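Local atomic coordinates of rRNA N-glycosidase (Bougainvillea spectabilis, PDB entry 3CTK), a protein that belongs to the ribosome-inactivating proteins of plants, a family named for its action on ribosomes. Residues 129-139 with 155-163. Sequence-based numbering, arbitrary orientation.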
ATOM      1  N   GLU A 129       3.011   9.607  12.135  1.00  9.46           N
ATOM      2  CA  GLU A 129       1.589   9.899  12.001  1.00  9.98           C
ATOM      3  C   GLU A 129       1.073   9.710  10.582  1.00  8.77           C
ATOM      4  O   GLU A 129       1.717  10.112   9.615  1.00  8.59           O
ATOM      5  CB  GLU A 129       1.301  11.328  12.450  1.00 13.35           C
ATOM      6  CG  GLU A 129       1.871  11.667  13.811  1.00 18.40           C
ATOM      7  CD  GLU A 129       1.587  13.097  14.212  1.00 21.28           C
ATOM      8  OE1 GLU A 129       0.488  13.356  14.749  1.00 23.55           O
ATOM      9  OE2 GLU A 129       2.458  13.962  13.975  1.00 23.95           O
ATOM     10  N   LEU A 130      -0.098   9.095  10.478  1.00  6.69           N
ATOM     11  CA  LEU A 130      -0.745   8.846   9.198  1.00  6.50           C
ATOM     12  C   LEU A 130      -1.992   9.724   9.120  1.00  6.90           C
ATOM     13  O   LEU A 130      -2.491  10.200  10.141  1.00  6.64           O
ATOM     14  CB  LEU A 130      -1.143   7.374   9.089  1.00  5.64           C
ATOM     15  CG  LEU A 130      -0.014   6.354   9.253  1.00  6.46           C
ATOM     16  CD1 LEU A 130      -0.595   4.943   9.256  1.00  8.30           C
ATOM     17  CD2 LEU A 130       0.993   6.516   8.126  1.00  6.58           C
ATOM     18  N   GLY A 131      -2.496   9.924   7.910  1.00  6.39           N
ATOM     19  CA  GLY A 131      -3.676  10.749   7.734  1.00  7.45           C
ATOM     20  C   GLY A 131      -3.582  11.563   6.464  1.00  7.29           C
ATOM     21  O   GLY A 131      -2.498  11.742   5.916  1.00  7.46           O
ATOM     22  N   VAL A 132      -4.716  12.068   5.993  1.00  8.15           N
ATOM     23  CA  VAL A 132      -4.738  12.850   4.766  1.00  8.33           C
ATOM     24  C   VAL A 132      -3.870  14.103   4.818  1.00  7.87           C
ATOM     25  O   VAL A 132      -3.171  14.418   3.850  1.00  7.01           O
ATOM     26  CB  VAL A 132      -6.188  13.238   4.399  1.00 10.00           C
ATOM     27  CG1 VAL A 132      -6.193  14.254   3.273  1.00 13.83           C
ATOM     28  CG2 VAL A 132      -6.952  11.990   3.984  1.00 10.33           C
ATOM     29  N   TYR A 133      -3.906  14.816   5.939  1.00  6.94           N
ATOM     30  CA  TYR A 133      -3.119  16.038   6.082  1.00  7.59           C
ATOM     31  C   TYR A 133      -1.631  15.716   6.140  1.00  7.77           C
ATOM     32  O   TYR A 133      -0.807  16.416   5.542  1.00  7.41           O
ATOM     33  CB  TYR A 133      -3.521  16.798   7.350  1.00 10.34           C
ATOM     34  CG  TYR A 133      -2.964  18.208   7.399  1.00 12.74           C
ATOM     35  CD1 TYR A 133      -3.511  19.218   6.610  1.00 15.65           C
ATOM     36  CD2 TYR A 133      -1.862  18.518   8.198  1.00 16.17           C
ATOM     37  CE1 TYR A 133      -2.973  20.509   6.611  1.00 18.16           C
ATOM     38  CE2 TYR A 133      -1.316  19.805   8.207  1.00 15.77           C
ATOM     39  CZ  TYR A 133      -1.876  20.792   7.410  1.00 18.67           C
ATOM     40  OH  TYR A 133      -1.338  22.060   7.400  1.00 22.29           O
ATOM     41  N   LYS A 134      -1.288  14.659   6.870  1.00  6.12           N
ATOM     42  CA  LYS A 134       0.105  14.246   6.988  1.00  5.70           C
ATOM     43  C   LYS A 134       0.620  13.784   5.632  1.00  6.17           C
ATOM     44  O   LYS A 134       1.765  14.047   5.278  1.00  6.05           O
ATOM     45  CB  LYS A 134       0.239  13.120   8.015  1.00  5.23           C
ATOM     46  CG  LYS A 134      -0.093  13.549   9.442  1.00  8.49           C
ATOM     47  CD  LYS A 134       0.879  14.608   9.959  1.00 11.43           C
ATOM     48  CE  LYS A 134       0.538  15.008  11.391  1.00 11.55           C
ATOM     49  NZ  LYS A 134       1.486  16.027  11.933  1.00 15.92           N
ATOM     50  N   LEU A 135      -0.225  13.087   4.874  1.00  5.47           N
ATOM     51  CA  LEU A 135       0.186  12.619   3.556  1.00  5.21           C
ATOM     52  C   LEU A 135       0.452  13.833   2.675  1.00  5.14           C
ATOM     53  O   LEU A 135       1.465  13.888   1.980  1.00  5.78           O
ATOM     54  CB  LEU A 135      -0.893  11.726   2.931  1.00  5.27           C
ATOM     55  CG  LEU A 135      -0.645  11.236   1.498  1.00  6.53           C
ATOM     56  CD1 LEU A 135       0.659  10.452   1.422  1.00  7.17           C
ATOM     57  CD2 LEU A 135      -1.817  10.373   1.053  1.00  7.99           C
ATOM     58  N   GLU A 136      -0.440  14.821   2.719  1.00  5.12           N
ATOM     59  CA  GLU A 136      -0.237  16.018   1.909  1.00  6.63           C
ATOM     60  C   GLU A 136       1.053  16.730   2.300  1.00  6.58           C
ATOM     61  O   GLU A 136       1.787  17.213   1.440  1.00  5.18           O
ATOM     62  CB  GLU A 136      -1.429  16.980   2.034  1.00  7.79           C
ATOM     63  CG  GLU A 136      -1.151  18.356   1.431  1.00  8.15           C
ATOM     64  CD  GLU A 136      -2.393  19.044   0.905  1.00 12.10           C
ATOM     65  OE1 GLU A 136      -2.308  20.247   0.568  1.00 11.77           O
ATOM     66  OE2 GLU A 136      -3.450  18.384   0.816  1.00  9.77           O
ATOM     67  N   PHE A 137       1.335  16.790   3.599  1.00  6.59           N
ATOM     68  CA  PHE A 137       2.553  17.440   4.073  1.00  7.60           C
ATOM     69  C   PHE A 137       3.795  16.746   3.511  1.00  6.90           C
ATOM     70  O   PHE A 137       4.755  17.408   3.104  1.00  6.47           O
ATOM     71  CB  PHE A 137       2.614  17.416   5.602  1.00  9.39           C
ATOM     72  CG  PHE A 137       3.791  18.159   6.169  1.00 13.03           C
ATOM     73  CD1 PHE A 137       3.706  19.521   6.438  1.00 15.80           C
ATOM     74  CD2 PHE A 137       4.995  17.504   6.403  1.00 14.54           C
ATOM     75  CE1 PHE A 137       4.806  20.221   6.934  1.00 17.01           C
ATOM     76  CE2 PHE A 137       6.101  18.196   6.896  1.00 17.87           C
ATOM     77  CZ  PHE A 137       6.005  19.556   7.161  1.00 16.43           C
ATOM     78  N   SER A 138       3.783  15.416   3.493  1.00  6.87           N
ATOM     79  CA  SER A 138       4.928  14.668   2.982  1.00  7.00           C
ATOM     80  C   SER A 138       5.105  14.880   1.481  1.00  7.51           C
ATOM     81  O   SER A 138       6.230  14.878   0.979  1.00  6.26           O
ATOM     82  CB  SER A 138       4.786  13.171   3.295  1.00  7.21           C
ATOM     83  OG  SER A 138       3.729  12.578   2.561  1.00 11.11           O
ATOM     84  N   ILE A 139       3.999  15.068   0.764  1.00  5.60           N
ATOM     85  CA  ILE A 139       4.073  15.306  -0.676  1.00  6.33           C
ATOM     86  C   ILE A 139       4.653  16.701  -0.915  1.00  6.76           C
ATOM     87  O   ILE A 139       5.499  16.897  -1.786  1.00  5.68           O
ATOM     88  CB  ILE A 139       2.671  15.191  -1.330  1.00  4.94           C
ATOM     89  CG1 ILE A 139       2.180  13.745  -1.226  1.00  5.33           C
ATOM     90  CG2 ILE A 139       2.721  15.647  -2.789  1.00  5.75           C
ATOM     91  CD1 ILE A 139       0.781  13.509  -1.770  1.00  8.26           C
ATOM     92  N   PHE A 155       7.547   9.780   2.901  1.00  4.74           N
ATOM     93  CA  PHE A 155       6.402   9.771   1.998  1.00  4.39           C
ATOM     94  C   PHE A 155       5.988   8.326   1.703  1.00  4.35           C
ATOM     95  O   PHE A 155       4.807   7.979   1.788  1.00  3.33           O
ATOM     96  CB  PHE A 155       6.752  10.481   0.687  1.00  3.70           C
ATOM     97  CG  PHE A 155       5.795  10.187  -0.432  1.00  3.72           C
ATOM     98  CD1 PHE A 155       4.482  10.650  -0.386  1.00  4.43           C
ATOM     99  CD2 PHE A 155       6.196   9.414  -1.519  1.00  5.97           C
ATOM    100  CE1 PHE A 155       3.583  10.343  -1.401  1.00  4.14           C
ATOM    101  CE2 PHE A 155       5.300   9.102  -2.544  1.00  5.94           C
ATOM    102  CZ  PHE A 155       3.992   9.566  -2.485  1.00  5.67           C
ATOM    103  N   PHE A 156       6.957   7.481   1.359  1.00  4.01           N
ATOM    104  CA  PHE A 156       6.647   6.086   1.058  1.00  4.34           C
ATOM    105  C   PHE A 156       5.989   5.388   2.244  1.00  5.07           C
ATOM    106  O   PHE A 156       5.007   4.673   2.078  1.00  5.10           O
ATOM    107  CB  PHE A 156       7.908   5.321   0.631  1.00  4.35           C
ATOM    108  CG  PHE A 156       8.266   5.501  -0.822  1.00  4.52           C
ATOM    109  CD1 PHE A 156       9.483   6.063  -1.194  1.00  5.08           C
ATOM    110  CD2 PHE A 156       7.380   5.103  -1.821  1.00  7.04           C
ATOM    111  CE1 PHE A 156       9.815   6.226  -2.537  1.00  6.20           C
ATOM    112  CE2 PHE A 156       7.701   5.261  -3.168  1.00  7.89           C
ATOM    113  CZ  PHE A 156       8.922   5.825  -3.527  1.00  5.25           C
ATOM    114  N   LEU A 157       6.523   5.596   3.442  1.00  5.60           N
ATOM    115  CA  LEU A 157       5.952   4.961   4.627  1.00  4.64           C
ATOM    116  C   LEU A 157       4.489   5.337   4.810  1.00  4.97           C
ATOM    117  O   LEU A 157       3.655   4.487   5.129  1.00  4.74           O
ATOM    118  CB  LEU A 157       6.750   5.348   5.881  1.00  5.52           C
ATOM    119  CG  LEU A 157       8.133   4.698   5.986  1.00  5.84           C
ATOM    120  CD1 LEU A 157       8.927   5.305   7.133  1.00  7.17           C
ATOM    121  CD2 LEU A 157       7.959   3.200   6.184  1.00  7.01           C
ATOM    122  N   ILE A 158       4.173   6.610   4.601  1.00  3.68           N
ATOM    123  CA  ILE A 158       2.800   7.070   4.762  1.00  3.92           C
ATOM    124  C   ILE A 158       1.879   6.558   3.657  1.00  4.81           C
ATOM    125  O   ILE A 158       0.826   5.984   3.939  1.00  4.24           O
ATOM    126  CB  ILE A 158       2.739   8.617   4.820  1.00  3.95           C
ATOM    127  CG1 ILE A 158       3.541   9.111   6.032  1.00  2.42           C
ATOM    128  CG2 ILE A 158       1.284   9.086   4.903  1.00  3.48           C
ATOM    129  CD1 ILE A 158       3.698  10.621   6.110  1.00  5.25           C
ATOM    130  N   VAL A 159       2.283   6.730   2.403  1.00  3.63           N
ATOM    131  CA  VAL A 159       1.436   6.299   1.294  1.00  3.80           C
ATOM    132  C   VAL A 159       1.259   4.781   1.199  1.00  4.76           C
ATOM    133  O   VAL A 159       0.177   4.301   0.848  1.00  5.20           O
ATOM    134  CB  VAL A 159       1.958   6.857  -0.058  1.00  5.75           C
ATOM    135  CG1 VAL A 159       3.093   5.997  -0.595  1.00  5.18           C
ATOM    136  CG2 VAL A 159       0.809   6.937  -1.060  1.00  5.04           C
ATOM    137  N   ILE A 160       2.301   4.020   1.517  1.00  3.83           N
ATOM    138  CA  ILE A 160       2.195   2.565   1.454  1.00  4.43           C
ATOM    139  C   ILE A 160       1.142   2.055   2.438  1.00  5.16           C
ATOM    140  O   ILE A 160       0.343   1.173   2.112  1.00  4.98           O
ATOM    141  CB  ILE A 160       3.555   1.882   1.760  1.00  4.24           C
ATOM    142  CG1 ILE A 160       4.510   2.086   0.577  1.00  5.11           C
ATOM    143  CG2 ILE A 160       3.347   0.402   2.036  1.00  3.77           C
ATOM    144  CD1 ILE A 160       5.936   1.626   0.835  1.00  8.67           C
ATOM    145  N   GLN A 161       1.127   2.616   3.641  1.00  3.09           N
ATOM    146  CA  GLN A 161       0.158   2.181   4.638  1.00  4.40           C
ATOM    147  C   GLN A 161      -1.263   2.678   4.352  1.00  4.83           C
ATOM    148  O   GLN A 161      -2.230   1.936   4.537  1.00  5.60           O
ATOM    149  CB  GLN A 161       0.602   2.635   6.028  1.00  5.03           C
ATOM    150  CG  GLN A 161       1.988   2.144   6.419  1.00  5.13           C
ATOM    151  CD  GLN A 161       2.326   2.494   7.853  1.00  6.56           C
ATOM    152  OE1 GLN A 161       1.826   1.871   8.786  1.00  7.48           O
ATOM    153  NE2 GLN A 161       3.165   3.508   8.035  1.00  5.12           N
ATOM    154  N   MET A 162      -1.397   3.920   3.896  1.00  5.06           N
ATOM    155  CA  MET A 162      -2.719   4.476   3.607  1.00  5.34           C
ATOM    156  C   MET A 162      -3.347   3.957   2.319  1.00  6.35           C
ATOM    157  O   MET A 162      -4.569   4.026   2.153  1.00  6.62           O
ATOM    158  CB  MET A 162      -2.660   6.008   3.555  1.00  6.38           C
ATOM    159  CG  MET A 162      -2.382   6.660   4.897  1.00  7.05           C
ATOM    160  SD  MET A 162      -2.421   8.464   4.810  1.00  8.58           S
ATOM    161  CE  MET A 162      -4.191   8.766   4.545  1.00  8.03           C
ATOM    162  N   VAL A 163      -2.528   3.439   1.408  1.00  5.57           N
ATOM    163  CA  VAL A 163      -3.060   2.934   0.146  1.00  4.40           C
ATOM    164  C   VAL A 163      -2.935   1.420  -0.018  1.00  4.78           C
ATOM    165  O   VAL A 163      -3.943   0.716  -0.061  1.00  5.31           O
ATOM    166  CB  VAL A 163      -2.385   3.624  -1.062  1.00  4.29           C
ATOM    167  CG1 VAL A 163      -2.991   3.100  -2.362  1.00  4.94           C
ATOM    168  CG2 VAL A 163      -2.573   5.143  -0.968  1.00  5.03           C
TER
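The helical segments 132-139 and 155-163 run roughly antiparallel (142°), their axes 9.5 Å apart at closest, with Leu135 and Ser138 meeting Phe155 and Ile158. Leu135 is a knob in the hole formed by Phe155, Ile158, Val159 and Met162; its CG is anti to the backbone N (chi1 176°), and chi2 then sets CD1 3.8 Å from Ile158 CG2. Ile158 CD1 rests against Ser138 CB and the carbonyl oxygen of Lys134. The Ser138 hydroxyl donates to Leu135 O (OG to O, 2.7 Å), which also accepts from Ile139 N, and the same OG lies at the edge of the Phe155 ring, 3.6 Å from CD1. At the other end, Met162 bends at chi3 (70°) and brings its thioether to the N-terminal end of helix 132-142: SD accepts a weak hydrogen bond from the N-cap Gly131 (N to SD, 3.4 Å), while CE lies against the Gly131-Val132 peptide. Leu130 crosses Gln161 at about a right angle, its CD2 3.9 Å from Ile158 CA. The buried pair packs on the mixed sheet, where Ile139 and Phe155 touch Val60 of strand 59-65 and Val159 meets Ile52 of strand 47-53, while helix 114-121 adjoins Leu157 and Ile160.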